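Long-range contacts in EH1AB1 (Metagenome, PDB 6I8F), which is an ester hydrolase of the alpha/beta hydrolase fold that probably cleaves its substrates with a catalytic triad: residues A[98-103]-A[129-134]; A[168-173]-A[196-201]; A[200-205]-A[263-268]; A[204-209]-A[273-278]. All coordinates share one frame; numbering follows the deposited sequence.

Overall arrangement
Interactions 1, 2 and 3 run across one sheet, joining strands 127-132 to 94-100, 169-174 to 198-202, and 198-202 to 262-267. Interactions 1 and 2 have centres about 13 Å apart and meet where the backbone of Ile98 hydrogen-bonds to Ala170 and Gly172. Interaction 3 shares Met200 and Leu201 with interaction 2, its centre again about 13 Å away. Interaction 4 continues from Pro204 and Ala205 onto helix 273-285, about 9 Å from the centre of interaction 3. Interactions 1 to 3 lie close to a probable Ser175-His300-Asp270 triad: Gly102 is near it, Gly173 belongs to the likely nucleophile elbow, and Tyr203 touches His300 and Asp270. A glycerol, probably from the crystallisation liquor, lies about 4 Å from Gly102 and may mark the pocket.

Interaction 1 of 4, residues A[98-103]-A[129-134]; sequences IYYHGG and ISIDYR
Tyr133 lays its ring over one face of the His101 imidazole, just past the parallel pairing of strands 94-100 and 127-132. At CB the chain turns so that CG stands between the backbone N and the carbonyl carbon (chi1 56°), which sets the ring along His101 in an offset stack, planes at 12° and centroids 4.4 Å apart. Tyr133 CD1 comes within 4.1 Å of His101 NE2; Tyr133 CE1 reaches the same nitrogen at 3.5 Å. Tyr133 CZ then passes His101 CE1 at 3.5 Å, and at the tip Tyr133 OH donates to His101 O over 2.6 Å. His101 ND1 bonds in its ring plane to Gly102 O (2.7 Å), while a water joins NE2 to Asp132 OD1 and Tyr133 O, so both edge nitrogens have partners. The His-Gly-Gly sequence is consistent with the oxyanion-hole motif of hormone-sensitive-lipase-like esterases. Earlier on the strands, Tyr99 N donates to Ile129 O (2.9 Å) and Ile98 CG2 packs on Ile131 CG1 (3.7 Å). Tyr133 lies against Met180 of helix 176-190 and Asp147 of helix 143-157, and strand 127-132 is flanked on its other side by strand 78-85.

Interaction 2 of 4, residues A[168-173]-A[196-201]; sequences RLAVGG and PAFQML
Residues 169-173 and 198-201 pair as the two parallel strands of a beta-alpha-beta unit, with helix 176-190 as the crossover; the first strand leads into what is probably the nucleophile elbow of the hydrolase, beginning at Gly173. The short strand axes diverge by 14°. Three backbone bonds join these ranges: Val171 N to Phe198 O (3.0 Å), Met200 N to Val171 O (2.8 Å) and Gly173 N to Met200 O (3.1 Å). A fourth, Ala197 N to Leu169 O (2.7 Å), comes from the residue just ahead of 198-201. Ahead of Phe198, Pro196 fits its ring against the fork of Val171. Pro196 CG lies 3.6 Å from Val171 CG1 and equally close to CG2, so both methyls bear on one ring carbon; chi1 of -66° turns CG1 beside the backbone N and leaves CG2 between that N and the carbonyl carbon. This pair lies beside Phe152 of helix 143-157 and Cys185 of helix 176-190. On the sheet face of Ala170 and Phe198, Ala170 CB approaches Phe198 CB to 3.9 Å and sits at the edge of the aromatic ring, near its plane. Gly172 carries no side chain, and its CA comes within 4.2 Å of Met200 CA, the shortest such spacing across the two segments. Gln199 sends its amide away from this pairing, where NE2 bonds to Pro260 O. Across the seam, therefore, polar bonding is confined to backbone amides and carbonyls, while side chain meets side chain by apolar contact alone; the pairing of the strand leading to the probable elbow with strand 198-202 thus rests on main-chain bonds and apolar packing, with no salt bridge across it.

Interaction 3 of 4, residues A[200-205]-A[263-268]; sequences MLIYPA and FVLTAG
Phe263 and Met200 lie side by side and point the same way from neighbouring strands, each with CG anti to its backbone N (chi1 173° for Phe263). Met200 CG comes within 4.1 Å of Phe263 CD2. Ile202 meets the same ring differently: its chain crosses obliquely and brings CD1 to the ring edge, in plane, 3.8 Å from Phe263 CE2. The other branch of Ile202 serves a second ring, CG2 resting 3.7 Å above the plane of Tyr203 and over its centre. Tyr203 in turn runs alongside Leu265 in the same direction, with Tyr203 CD2 4.0 Å from Leu265 CD2, and Ala267 CB approaches the same ring atom, Tyr203 CD2. On the opposite face of the sheet Leu201 and Val264 cross, Leu201 CD1 to Val264 CG2 measuring 4.1 Å. Between the two layers of side chains the strands run nearly parallel, their axes 5° apart. Leu201 N donates to Phe263 O (2.8 Å) and its carbonyl accepts from Leu265 N, with 2.9 Å between Leu201 O and Leu265 N. The last bond, Tyr203 N to Leu265 O, spans 2.7 Å, where segment 200-205 leaves the sheet with a positive phi (28°) at Tyr203. Helix 310-327 packs on the Met200-Phe263 face. The ring of Tyr203 touches His300 and Asp270 of the probable triad, and its OH bonds to Phe303 N. Tyr203 thus packs on aliphatic groups and on two residues of the probable triad, its hydroxyl satisfied by a main-chain amide.

Interaction 4 of 4, residues A[204-209]-A[273-278]; sequences PATDSS and RDEGRA
Glu275, in the first turn of helix 273-285, reaches back to Thr206 and Asp207 in the loop that follows strand 198-202 of the alpha/beta hydrolase sheet. The tight part is its carboxylate. With CG between the backbone N and the carbonyl carbon (chi1 77°) and the chain extended beyond, Glu275 OE2 takes Thr206 N on its anti lone pair (2.9 Å). The same oxygen accepts Asp207 N at 3.2 Å, from 60° out of the carboxylate plane. Its fellow, OE1, forms a salt bridge with Arg215, which would offset the buried charge. Thr206 runs past Glu275 in the opposite direction; Thr206 OG1 gives a weak bond to Glu275 O (2.9 Å) and lies 3.3 Å from Glu275 CG. Packing is looser at the proline, where Pro204 O is 4.4 Å from Gly276 CA. Further along the helix, Arg277, partly exposed, takes no part in the loop contact and makes salt bridges with Glu285 and Asp281 of the second subunit. Further along the loop Asp207 forms an Asx turn: Asp207 OD1 accepts Ser209 N at 3.0 Å from above the carboxylate plane, while the syn lone pair of Asp207 OD1 takes Ser209 OG, with 2.6 Å between OD1 and OG.

Interaction 1 of 4, residues A[98-103]-A[129-134]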
# COMPACT_ATOMS: atom_id res chain seq x y z
N ILE A 98 7.43 16.94 0.23
CA ILE A 98 6.81 18.23 -0.01
C ILE A 98 5.30 18.03 -0.10
O ILE A 98 4.81 17.35 -1.01
CB ILE A 98 7.39 18.89 -1.27
CG1 ILE A 98 8.90 19.11 -1.12
CG2 ILE A 98 6.65 20.19 -1.59
CD1 ILE A 98 9.66 19.17 -2.41
N TYR A 99 4.58 18.65 0.84
CA TYR A 99 3.16 18.43 1.06
C TYR A 99 2.35 19.69 0.71
O TYR A 99 2.66 20.79 1.16
CB TYR A 99 2.87 18.03 2.51
CG TYR A 99 1.48 17.47 2.69
CD1 TYR A 99 0.39 18.30 2.96
CD2 TYR A 99 1.23 16.11 2.54
CE1 TYR A 99 -0.89 17.79 3.09
CE2 TYR A 99 -0.05 15.59 2.66
CZ TYR A 99 -1.11 16.43 2.93
OH TYR A 99 -2.37 15.91 3.05
N TYR A 100 1.30 19.47 -0.07
CA TYR A 100 0.35 20.47 -0.51
C TYR A 100 -1.02 20.18 0.11
O TYR A 100 -1.67 19.18 -0.25
CB TYR A 100 0.24 20.45 -2.03
CG TYR A 100 1.56 20.52 -2.76
CD1 TYR A 100 2.32 21.68 -2.74
CD2 TYR A 100 2.05 19.44 -3.49
CE1 TYR A 100 3.52 21.78 -3.42
CE2 TYR A 100 3.24 19.53 -4.19
CZ TYR A 100 3.98 20.70 -4.16
OH TYR A 100 5.16 20.79 -4.85
N HIS A 101 -1.45 21.05 1.03
CA HIS A 101 -2.75 20.94 1.70
C HIS A 101 -3.88 20.96 0.67
O HIS A 101 -3.76 21.49 -0.43
CB HIS A 101 -2.93 22.06 2.74
CG HIS A 101 -3.13 23.42 2.16
ND1 HIS A 101 -4.35 23.82 1.64
CD2 HIS A 101 -2.29 24.47 2.02
CE1 HIS A 101 -4.24 25.06 1.18
NE2 HIS A 101 -2.99 25.48 1.41
N GLY A 102 -5.01 20.36 1.04
CA GLY A 102 -6.24 20.44 0.27
C GLY A 102 -7.06 21.66 0.66
O GLY A 102 -6.66 22.44 1.53
N GLY A 103 -8.22 21.79 0.02
CA GLY A 103 -9.14 22.91 0.20
C GLY A 103 -9.63 23.52 -1.11
O GLY A 103 -9.96 24.71 -1.17
N ILE A 129 7.66 19.00 4.46
CA ILE A 129 7.66 20.44 4.21
C ILE A 129 6.32 20.80 3.59
O ILE A 129 6.09 20.49 2.43
CB ILE A 129 8.83 20.87 3.31
CG1 ILE A 129 10.17 20.44 3.89
CG2 ILE A 129 8.77 22.38 3.09
CD1 ILE A 129 11.36 20.72 2.99
N SER A 130 5.46 21.45 4.40
CA SER A 130 4.12 21.87 4.00
C SER A 130 4.18 23.25 3.33
O SER A 130 4.87 24.16 3.81
CB SER A 130 3.22 21.87 5.20
OG SER A 130 1.90 22.20 4.82
N ILE A 131 3.47 23.41 2.22
CA ILE A 131 3.61 24.57 1.36
C ILE A 131 2.35 25.42 1.43
O ILE A 131 1.23 24.91 1.31
CB ILE A 131 3.93 24.18 -0.10
CG1 ILE A 131 5.19 23.31 -0.22
CG2 ILE A 131 4.01 25.42 -0.97
CD1 ILE A 131 6.44 23.95 0.29
N ASP A 132 2.57 26.73 1.59
CA ASP A 132 1.52 27.73 1.62
C ASP A 132 1.46 28.40 0.24
O ASP A 132 2.09 29.42 0.01
CB ASP A 132 1.79 28.73 2.75
CG ASP A 132 0.55 29.43 3.28
OD1 ASP A 132 -0.57 29.15 2.78
OD2 ASP A 132 0.72 30.24 4.21
N TYR A 133 0.74 27.77 -0.68
CA TYR A 133 0.61 28.25 -2.04
C TYR A 133 -0.54 29.27 -2.12
O TYR A 133 -1.49 29.22 -1.31
CB TYR A 133 0.41 27.06 -2.98
CG TYR A 133 -0.77 26.17 -2.64
CD1 TYR A 133 -0.60 25.02 -1.89
CD2 TYR A 133 -2.03 26.47 -3.10
CE1 TYR A 133 -1.67 24.19 -1.59
CE2 TYR A 133 -3.11 25.66 -2.81
CZ TYR A 133 -2.93 24.51 -2.06
OH TYR A 133 -4.01 23.72 -1.78
N ARG A 134 -0.45 30.19 -3.08
CA ARG A 134 -1.52 31.18 -3.34
C ARG A 134 -2.83 30.48 -3.64
O ARG A 134 -2.83 29.44 -4.30
CB ARG A 134 -1.19 32.07 -4.54
CG ARG A 134 -0.13 33.12 -4.24
CD ARG A 134 0.26 33.91 -5.46
NE ARG A 134 0.92 33.07 -6.44
CZ ARG A 134 0.96 33.32 -7.74
NH1 ARG A 134 0.36 34.41 -8.22
NH2 ARG A 134 1.59 32.49 -8.54
O HOH W 1 0.37 22.69 2.69
O HOH W 2 -1.94 27.94 0.90

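Interaction 2 of 4, residues A[168-173]-A[196-201]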
# COMPACT_ATOMS: atom_id res chain seq x y z
N ARG A 168 15.86 11.59 -2.51
CA ARG A 168 14.64 11.09 -1.86
C ARG A 168 13.71 12.26 -1.53
O ARG A 168 13.43 12.53 -0.37
CB ARG A 168 15.00 10.23 -0.64
CG ARG A 168 15.67 8.91 -1.01
CD ARG A 168 16.05 8.06 0.19
NE ARG A 168 16.97 8.78 1.05
CZ ARG A 168 17.30 8.45 2.30
NH1 ARG A 168 16.81 7.34 2.84
NH2 ARG A 168 18.09 9.26 3.00
N LEU A 169 13.20 12.88 -2.59
CA LEU A 169 12.29 14.01 -2.52
C LEU A 169 10.92 13.58 -3.06
O LEU A 169 10.79 13.33 -4.25
CB LEU A 169 12.87 15.12 -3.41
CG LEU A 169 13.09 16.47 -2.75
CD1 LEU A 169 13.90 16.33 -1.47
CD2 LEU A 169 13.78 17.41 -3.73
N ALA A 170 9.92 13.49 -2.18
CA ALA A 170 8.57 13.14 -2.59
C ALA A 170 7.73 14.42 -2.69
O ALA A 170 8.05 15.43 -2.08
CB ALA A 170 7.96 12.20 -1.58
N VAL A 171 6.63 14.33 -3.42
CA VAL A 171 5.54 15.30 -3.34
C VAL A 171 4.27 14.55 -2.94
O VAL A 171 4.13 13.34 -3.18
CB VAL A 171 5.32 16.04 -4.67
CG1 VAL A 171 6.51 16.92 -5.01
CG2 VAL A 171 4.99 15.10 -5.83
N GLY A 172 3.35 15.28 -2.32
CA GLY A 172 2.10 14.70 -1.93
C GLY A 172 1.12 15.74 -1.47
O GLY A 172 1.45 16.88 -1.29
N GLY A 173 -0.11 15.30 -1.28
CA GLY A 173 -1.17 16.20 -0.85
C GLY A 173 -2.50 15.50 -0.88
O GLY A 173 -2.62 14.41 -1.43
N PRO A 196 10.03 14.53 -8.76
CA PRO A 196 10.01 13.87 -7.46
C PRO A 196 10.35 12.38 -7.57
O PRO A 196 10.08 11.78 -8.59
CB PRO A 196 8.55 14.04 -7.01
CG PRO A 196 8.09 15.27 -7.74
CD PRO A 196 8.73 15.14 -9.10
N ALA A 197 10.91 11.82 -6.50
CA ALA A 197 11.23 10.40 -6.41
C ALA A 197 9.98 9.57 -6.07
O ALA A 197 10.01 8.33 -6.15
CB ALA A 197 12.29 10.22 -5.35
N PHE A 198 8.90 10.22 -5.63
CA PHE A 198 7.71 9.53 -5.12
C PHE A 198 6.56 10.53 -5.09
O PHE A 198 6.82 11.73 -4.95
CB PHE A 198 8.01 8.97 -3.72
CG PHE A 198 6.93 8.13 -3.07
CD1 PHE A 198 6.01 8.70 -2.21
CD2 PHE A 198 6.86 6.76 -3.29
CE1 PHE A 198 5.03 7.93 -1.58
CE2 PHE A 198 5.89 5.99 -2.65
CZ PHE A 198 4.98 6.58 -1.81
N GLN A 199 5.32 10.04 -5.25
CA GLN A 199 4.13 10.89 -5.19
C GLN A 199 3.09 10.24 -4.28
O GLN A 199 2.72 9.08 -4.46
CB GLN A 199 3.59 11.22 -6.59
CG GLN A 199 3.19 10.01 -7.43
CD GLN A 199 2.76 10.37 -8.84
OE1 GLN A 199 1.94 11.27 -9.04
NE2 GLN A 199 3.30 9.67 -9.83
N MET A 200 2.62 11.00 -3.29
CA MET A 200 1.63 10.53 -2.34
C MET A 200 0.32 11.26 -2.64
O MET A 200 0.15 12.42 -2.29
CB MET A 200 2.08 10.78 -0.89
CG MET A 200 1.03 10.39 0.15
SD MET A 200 1.39 11.05 1.80
CE MET A 200 2.93 10.22 2.17
N LEU A 201 -0.59 10.58 -3.34
CA LEU A 201 -1.84 11.17 -3.79
C LEU A 201 -3.00 10.68 -2.91
O LEU A 201 -3.45 9.55 -3.01
CB LEU A 201 -2.06 10.82 -5.26
CG LEU A 201 -0.86 10.98 -6.19
CD1 LEU A 201 -1.26 10.61 -7.62
CD2 LEU A 201 -0.28 12.38 -6.16

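Interaction 3 of 4, residues A[200-205]-A[263-268]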
# COMPACT_ATOMS: atom_id res chain seq x y z
N MET A 200 2.62 11.00 -3.29
CA MET A 200 1.63 10.53 -2.34
C MET A 200 0.32 11.26 -2.64
O MET A 200 0.15 12.42 -2.29
CB MET A 200 2.08 10.78 -0.89
CG MET A 200 1.03 10.39 0.15
SD MET A 200 1.39 11.05 1.80
CE MET A 200 2.93 10.22 2.17
N LEU A 201 -0.59 10.58 -3.34
CA LEU A 201 -1.84 11.17 -3.79
C LEU A 201 -3.00 10.68 -2.91
O LEU A 201 -3.45 9.55 -3.01
CB LEU A 201 -2.06 10.82 -5.26
CG LEU A 201 -0.86 10.98 -6.19
CD1 LEU A 201 -1.26 10.61 -7.62
CD2 LEU A 201 -0.28 12.38 -6.16
N ILE A 202 -3.45 11.57 -2.02
CA ILE A 202 -4.54 11.28 -1.08
C ILE A 202 -5.85 11.82 -1.68
O ILE A 202 -6.01 13.03 -1.83
CB ILE A 202 -4.27 11.88 0.30
CG1 ILE A 202 -2.90 11.49 0.87
CG2 ILE A 202 -5.41 11.56 1.26
CD1 ILE A 202 -2.62 9.99 0.91
N TYR A 203 -6.76 10.90 -2.01
CA TYR A 203 -8.02 11.16 -2.72
C TYR A 203 -7.88 12.38 -3.63
O TYR A 203 -8.56 13.39 -3.43
CB TYR A 203 -9.24 11.23 -1.79
CG TYR A 203 -9.07 11.88 -0.44
CD1 TYR A 203 -8.87 13.24 -0.30
CD2 TYR A 203 -9.18 11.13 0.71
CE1 TYR A 203 -8.75 13.83 0.95
CE2 TYR A 203 -9.08 11.70 1.97
CZ TYR A 203 -8.87 13.06 2.09
OH TYR A 203 -8.78 13.60 3.33
N PRO A 204 -7.00 12.33 -4.65
CA PRO A 204 -6.82 13.45 -5.57
C PRO A 204 -8.02 13.64 -6.50
O PRO A 204 -8.71 12.67 -6.80
CB PRO A 204 -5.58 13.03 -6.38
CG PRO A 204 -5.65 11.51 -6.39
CD PRO A 204 -6.20 11.15 -5.03
N ALA A 205 -8.26 14.89 -6.90
CA ALA A 205 -9.02 15.22 -8.10
C ALA A 205 -8.08 15.03 -9.30
O ALA A 205 -6.97 15.52 -9.27
CB ALA A 205 -9.49 16.65 -8.04
N PHE A 263 1.81 6.32 -4.16
CA PHE A 263 0.80 5.82 -3.27
C PHE A 263 -0.48 6.59 -3.59
O PHE A 263 -0.48 7.82 -3.52
CB PHE A 263 1.25 6.02 -1.82
CG PHE A 263 0.22 5.68 -0.78
CD1 PHE A 263 0.08 4.39 -0.31
CD2 PHE A 263 -0.61 6.66 -0.25
CE1 PHE A 263 -0.86 4.08 0.66
CE2 PHE A 263 -1.56 6.34 0.70
CZ PHE A 263 -1.68 5.06 1.17
N VAL A 264 -1.56 5.88 -3.94
CA VAL A 264 -2.84 6.51 -4.31
C VAL A 264 -3.92 5.95 -3.37
O VAL A 264 -4.12 4.74 -3.29
CB VAL A 264 -3.19 6.26 -5.79
CG1 VAL A 264 -4.46 7.00 -6.18
CG2 VAL A 264 -2.06 6.65 -6.73
N LEU A 265 -4.57 6.85 -2.63
CA LEU A 265 -5.57 6.48 -1.67
C LEU A 265 -6.92 7.05 -2.12
O LEU A 265 -6.99 8.23 -2.49
CB LEU A 265 -5.17 7.00 -0.29
CG LEU A 265 -6.12 6.65 0.86
CD1 LEU A 265 -5.36 6.52 2.17
CD2 LEU A 265 -7.22 7.70 1.00
N THR A 266 -7.97 6.22 -2.08
CA THR A 266 -9.34 6.68 -2.25
C THR A 266 -10.17 6.39 -1.00
O THR A 266 -9.94 5.43 -0.25
CB THR A 266 -10.00 6.09 -3.50
OG1 THR A 266 -9.99 4.67 -3.38
CG2 THR A 266 -9.33 6.53 -4.79
N ALA A 267 -11.16 7.26 -0.78
CA ALA A 267 -12.20 7.07 0.21
C ALA A 267 -13.42 6.45 -0.49
O ALA A 267 -13.74 6.83 -1.61
CB ALA A 267 -12.54 8.39 0.87
N GLY A 268 -14.08 5.50 0.18
CA GLY A 268 -15.19 4.72 -0.38
C GLY A 268 -16.41 5.56 -0.74
O GLY A 268 -17.01 5.35 -1.78

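Interaction 4 of 4, residues A[204-209]-A[273-278]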
# COMPACT_ATOMS: atom_id res chain seq x y z
N PRO A 204 -7.00 12.33 -4.65
CA PRO A 204 -6.82 13.45 -5.57
C PRO A 204 -8.02 13.64 -6.50
O PRO A 204 -8.71 12.67 -6.80
CB PRO A 204 -5.58 13.03 -6.38
CG PRO A 204 -5.65 11.51 -6.39
CD PRO A 204 -6.20 11.15 -5.03
N ALA A 205 -8.26 14.89 -6.90
CA ALA A 205 -9.02 15.22 -8.10
C ALA A 205 -8.08 15.03 -9.30
O ALA A 205 -6.97 15.52 -9.27
CB ALA A 205 -9.49 16.65 -8.04
N THR A 206 -8.51 14.28 -10.32
CA THR A 206 -7.61 13.98 -11.44
C THR A 206 -8.25 14.28 -12.80
O THR A 206 -7.57 14.22 -13.82
CB THR A 206 -7.13 12.53 -11.42
OG1 THR A 206 -8.26 11.67 -11.63
CG2 THR A 206 -6.42 12.18 -10.13
N ASP A 207 -9.56 14.58 -12.83
CA ASP A 207 -10.24 14.78 -14.12
C ASP A 207 -11.39 15.79 -13.94
O ASP A 207 -12.41 15.47 -13.33
CB ASP A 207 -10.72 13.44 -14.68
CG ASP A 207 -11.30 13.49 -16.08
OD1 ASP A 207 -11.20 14.57 -16.73
OD2 ASP A 207 -11.86 12.45 -16.52
N SER A 208 -11.21 16.98 -14.51
CA SER A 208 -12.19 18.05 -14.48
C SER A 208 -13.09 18.03 -15.73
O SER A 208 -13.98 18.88 -15.87
CB SER A 208 -11.51 19.37 -14.37
OG SER A 208 -10.74 19.45 -13.18
N SER A 209 -12.86 17.08 -16.64
CA SER A 209 -13.43 17.13 -17.98
C SER A 209 -14.69 16.26 -18.08
O SER A 209 -15.56 16.53 -18.90
CB SER A 209 -12.42 16.72 -19.01
OG SER A 209 -12.24 15.31 -18.98
N ARG A 273 -13.57 9.17 -5.89
CA ARG A 273 -13.08 7.80 -5.74
C ARG A 273 -12.67 7.21 -7.10
O ARG A 273 -11.54 6.72 -7.24
CB ARG A 273 -14.13 6.92 -5.05
CG ARG A 273 -13.66 5.52 -4.70
CD ARG A 273 -14.82 4.64 -4.28
NE ARG A 273 -15.82 4.55 -5.35
CZ ARG A 273 -16.99 3.92 -5.26
NH1 ARG A 273 -17.38 3.40 -4.11
NH2 ARG A 273 -17.75 3.80 -6.33
N ASP A 274 -13.58 7.26 -8.10
CA ASP A 274 -13.36 6.54 -9.37
C ASP A 274 -12.15 7.12 -10.11
O ASP A 274 -11.34 6.38 -10.65
CB ASP A 274 -14.62 6.55 -10.25
CG ASP A 274 -15.77 5.71 -9.73
OD1 ASP A 274 -15.60 5.03 -8.68
OD2 ASP A 274 -16.85 5.73 -10.37
N GLU A 275 -12.02 8.44 -10.16
CA GLU A 275 -10.96 9.06 -10.94
C GLU A 275 -9.61 8.91 -10.20
O GLU A 275 -8.55 8.92 -10.83
CB GLU A 275 -11.34 10.50 -11.28
CG GLU A 275 -11.20 11.49 -10.15
CD GLU A 275 -12.00 12.77 -10.38
OE1 GLU A 275 -13.21 12.65 -10.62
OE2 GLU A 275 -11.41 13.87 -10.34
N GLY A 276 -9.65 8.76 -8.86
CA GLY A 276 -8.44 8.43 -8.10
C GLY A 276 -7.94 7.05 -8.47
O GLY A 276 -6.75 6.86 -8.81
N ARG A 277 -8.85 6.09 -8.45
CA ARG A 277 -8.52 4.71 -8.79
C ARG A 277 -8.05 4.64 -10.24
O ARG A 277 -7.03 3.99 -10.55
CB ARG A 277 -9.71 3.79 -8.55
CG ARG A 277 -9.34 2.32 -8.66
CD ARG A 277 -10.51 1.42 -8.34
NE ARG A 277 -10.09 0.03 -8.45
CZ ARG A 277 -10.92 -1.00 -8.49
NH1 ARG A 277 -12.23 -0.81 -8.37
NH2 ARG A 277 -10.42 -2.22 -8.69
N ALA A 278 -8.77 5.33 -11.13
CA ALA A 278 -8.40 5.40 -12.55
C ALA A 278 -6.94 5.86 -12.70
O ALA A 278 -6.22 5.32 -13.53
CB ALA A 278 -9.34 6.33 -13.29